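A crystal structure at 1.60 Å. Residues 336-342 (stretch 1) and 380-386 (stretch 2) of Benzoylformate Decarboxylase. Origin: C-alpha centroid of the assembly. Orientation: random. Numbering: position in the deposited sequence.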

# COMPACT_ATOMS: atom_id res chain seq x y z
N GLN A 336 43.94 19.38 -17.56
CA GLN A 336 42.97 20.44 -17.75
C GLN A 336 42.05 20.04 -18.89
O GLN A 336 42.52 19.62 -19.95
CB GLN A 336 43.69 21.74 -18.13
CG GLN A 336 43.68 22.81 -17.06
CD GLN A 336 42.66 23.88 -17.34
OE1 GLN A 336 41.80 23.72 -18.22
NE2 GLN A 336 42.74 24.99 -16.62
N ARG A 337 40.74 20.17 -18.70
CA ARG A 337 39.80 19.80 -19.77
C ARG A 337 40.02 20.67 -21.00
O ARG A 337 40.44 21.83 -20.90
CB ARG A 337 38.33 19.86 -19.29
CG ARG A 337 37.71 21.23 -19.23
CD ARG A 337 36.26 21.19 -18.67
NE ARG A 337 35.25 20.72 -19.63
CZ ARG A 337 33.94 21.00 -19.52
NH1 ARG A 337 33.52 21.74 -18.50
NH2 ARG A 337 33.07 20.55 -20.41
N SER A 338 39.73 20.09 -22.17
CA SER A 338 39.87 20.79 -23.44
C SER A 338 38.97 22.00 -23.47
O SER A 338 37.88 21.98 -22.91
CB SER A 338 39.47 19.87 -24.59
OG SER A 338 40.19 18.65 -24.58
N PRO A 339 39.42 23.07 -24.14
CA PRO A 339 38.53 24.21 -24.36
C PRO A 339 37.32 23.81 -25.20
O PRO A 339 37.35 22.81 -25.93
CB PRO A 339 39.38 25.20 -25.17
CG PRO A 339 40.78 24.78 -24.95
CD PRO A 339 40.77 23.30 -24.69
N MET A 340 36.26 24.61 -25.09
CA MET A 340 35.07 24.44 -25.90
C MET A 340 35.47 24.36 -27.36
O MET A 340 36.29 25.16 -27.83
CB MET A 340 34.12 25.61 -25.67
CG MET A 340 32.82 25.51 -26.46
SD MET A 340 31.95 27.08 -26.49
CE MET A 340 32.98 28.03 -27.60
N THR A 341 34.91 23.38 -28.07
CA THR A 341 35.11 23.28 -29.52
C THR A 341 34.25 24.31 -30.25
O THR A 341 33.35 24.90 -29.66
CB THR A 341 34.76 21.87 -30.04
OG1 THR A 341 33.37 21.60 -29.82
CG2 THR A 341 35.61 20.81 -29.35
N LYS A 342 34.55 24.52 -31.53
CA LYS A 342 33.84 25.51 -32.34
C LYS A 342 33.18 24.79 -33.52
O LYS A 342 33.86 24.26 -34.40
CB LYS A 342 34.80 26.59 -32.84
CG LYS A 342 35.48 27.41 -31.74
CD LYS A 342 34.56 28.49 -31.19
CE LYS A 342 35.26 29.31 -30.10
NZ LYS A 342 34.42 30.45 -29.63
N MET A 380 25.69 20.86 -24.66
CA MET A 380 25.46 21.89 -23.66
C MET A 380 26.57 21.90 -22.62
O MET A 380 27.05 22.96 -22.21
CB MET A 380 24.11 21.66 -22.97
CG MET A 380 23.82 22.67 -21.89
SD MET A 380 22.45 22.18 -20.81
CE MET A 380 23.16 20.75 -20.00
N GLN A 381 26.99 20.72 -22.20
CA GLN A 381 28.07 20.59 -21.23
C GLN A 381 29.39 21.15 -21.77
O GLN A 381 30.21 21.65 -21.01
CB GLN A 381 28.20 19.14 -20.78
CG GLN A 381 27.00 18.71 -19.95
CD GLN A 381 26.94 17.22 -19.70
OE1 GLN A 381 27.57 16.43 -20.40
NE2 GLN A 381 26.16 16.82 -18.70
N ASP A 382 29.59 21.08 -23.08
CA ASP A 382 30.81 21.63 -23.66
C ASP A 382 30.77 23.16 -23.70
O ASP A 382 31.79 23.83 -23.51
CB ASP A 382 31.02 21.12 -25.09
CG ASP A 382 32.40 21.48 -25.63
OD1 ASP A 382 33.40 21.21 -24.92
OD2 ASP A 382 32.49 22.02 -26.75
N VAL A 383 29.58 23.70 -23.94
CA VAL A 383 29.44 25.12 -24.24
C VAL A 383 29.16 25.93 -22.99
O VAL A 383 29.84 26.92 -22.72
CB VAL A 383 28.31 25.35 -25.28
CG1 VAL A 383 28.04 26.84 -25.46
CG2 VAL A 383 28.66 24.69 -26.62
N PHE A 384 28.14 25.52 -22.24
CA PHE A 384 27.75 26.24 -21.04
C PHE A 384 28.47 25.64 -19.84
O PHE A 384 27.96 24.75 -19.17
CB PHE A 384 26.23 26.19 -20.83
CG PHE A 384 25.46 27.17 -21.69
CD1 PHE A 384 25.24 28.47 -21.25
CD2 PHE A 384 24.98 26.80 -22.94
CE1 PHE A 384 24.53 29.38 -22.03
CE2 PHE A 384 24.28 27.70 -23.73
CZ PHE A 384 24.06 29.00 -23.28
N ARG A 385 29.68 26.13 -19.57
CA ARG A 385 30.43 25.64 -18.42
C ARG A 385 30.06 26.46 -17.19
O ARG A 385 30.54 27.58 -17.02
CB ARG A 385 31.93 25.67 -18.73
CG ARG A 385 32.23 24.89 -20.00
CD ARG A 385 33.70 24.81 -20.36
NE ARG A 385 33.87 23.94 -21.52
CZ ARG A 385 35.03 23.39 -21.88
NH1 ARG A 385 36.13 23.63 -21.18
NH2 ARG A 385 35.09 22.59 -22.95
N ILE A 386 29.19 25.90 -16.37
CA ILE A 386 28.58 26.61 -15.24
C ILE A 386 29.61 26.83 -14.14
O ILE A 386 30.19 25.86 -13.64
CB ILE A 386 27.41 25.77 -14.68
CG1 ILE A 386 26.43 25.41 -15.80
CG2 ILE A 386 26.72 26.49 -13.52
CD1 ILE A 386 25.79 26.60 -16.47
O HOH W 1 30.61 21.88 -18.40
O HOH W 2 33.29 19.23 -23.03
O HOH W 3 35.98 20.53 -25.50

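The contact is built around two stacked arginines, most of whose N-H groups meet carbonyls, a carboxylate or water. Arg385, just past the helix end, places four guanidinium N-H groups on acceptors: NE bonds Asp382 O at 2.9 Å, NH2 makes a salt bridge to Asp382 OD1 at 2.9 Å, and NH1 and NH2 converge on Ser338 O at 3.0 and 2.9 Å. The side chain is extended beyond CB (chi2 and chi3 both t), and the edge of its guanidinium meets the carbonyl of Ser338.

The guanidinium of Arg337 lies flat on that of Arg385, centres 3.5 Å apart and planes within 5°. Like charges sit face to face, yet stacking leaves the in-plane N-H groups free to bond outward. Arg337 NH2 takes Gln381 O at 3.1 Å, while water 2 accepts from NH2 (2.9 Å) and donates to Asp382 OD1 (2.7 Å). Over the opposite face of Arg385, Met340 N approaches NH2 to 3.2 Å, but both are donors and no bond forms.

Asp382 divides its oxygens. OD1 receives Arg385 and waters 2 and 3, the latter also donating to Pro339 O at 2.7 Å; OD2 accepts the backbone Thr341 N at 3.1 Å. Apolar contact is slight: Met340 SD lies 4.1 Å from Val383 CG1.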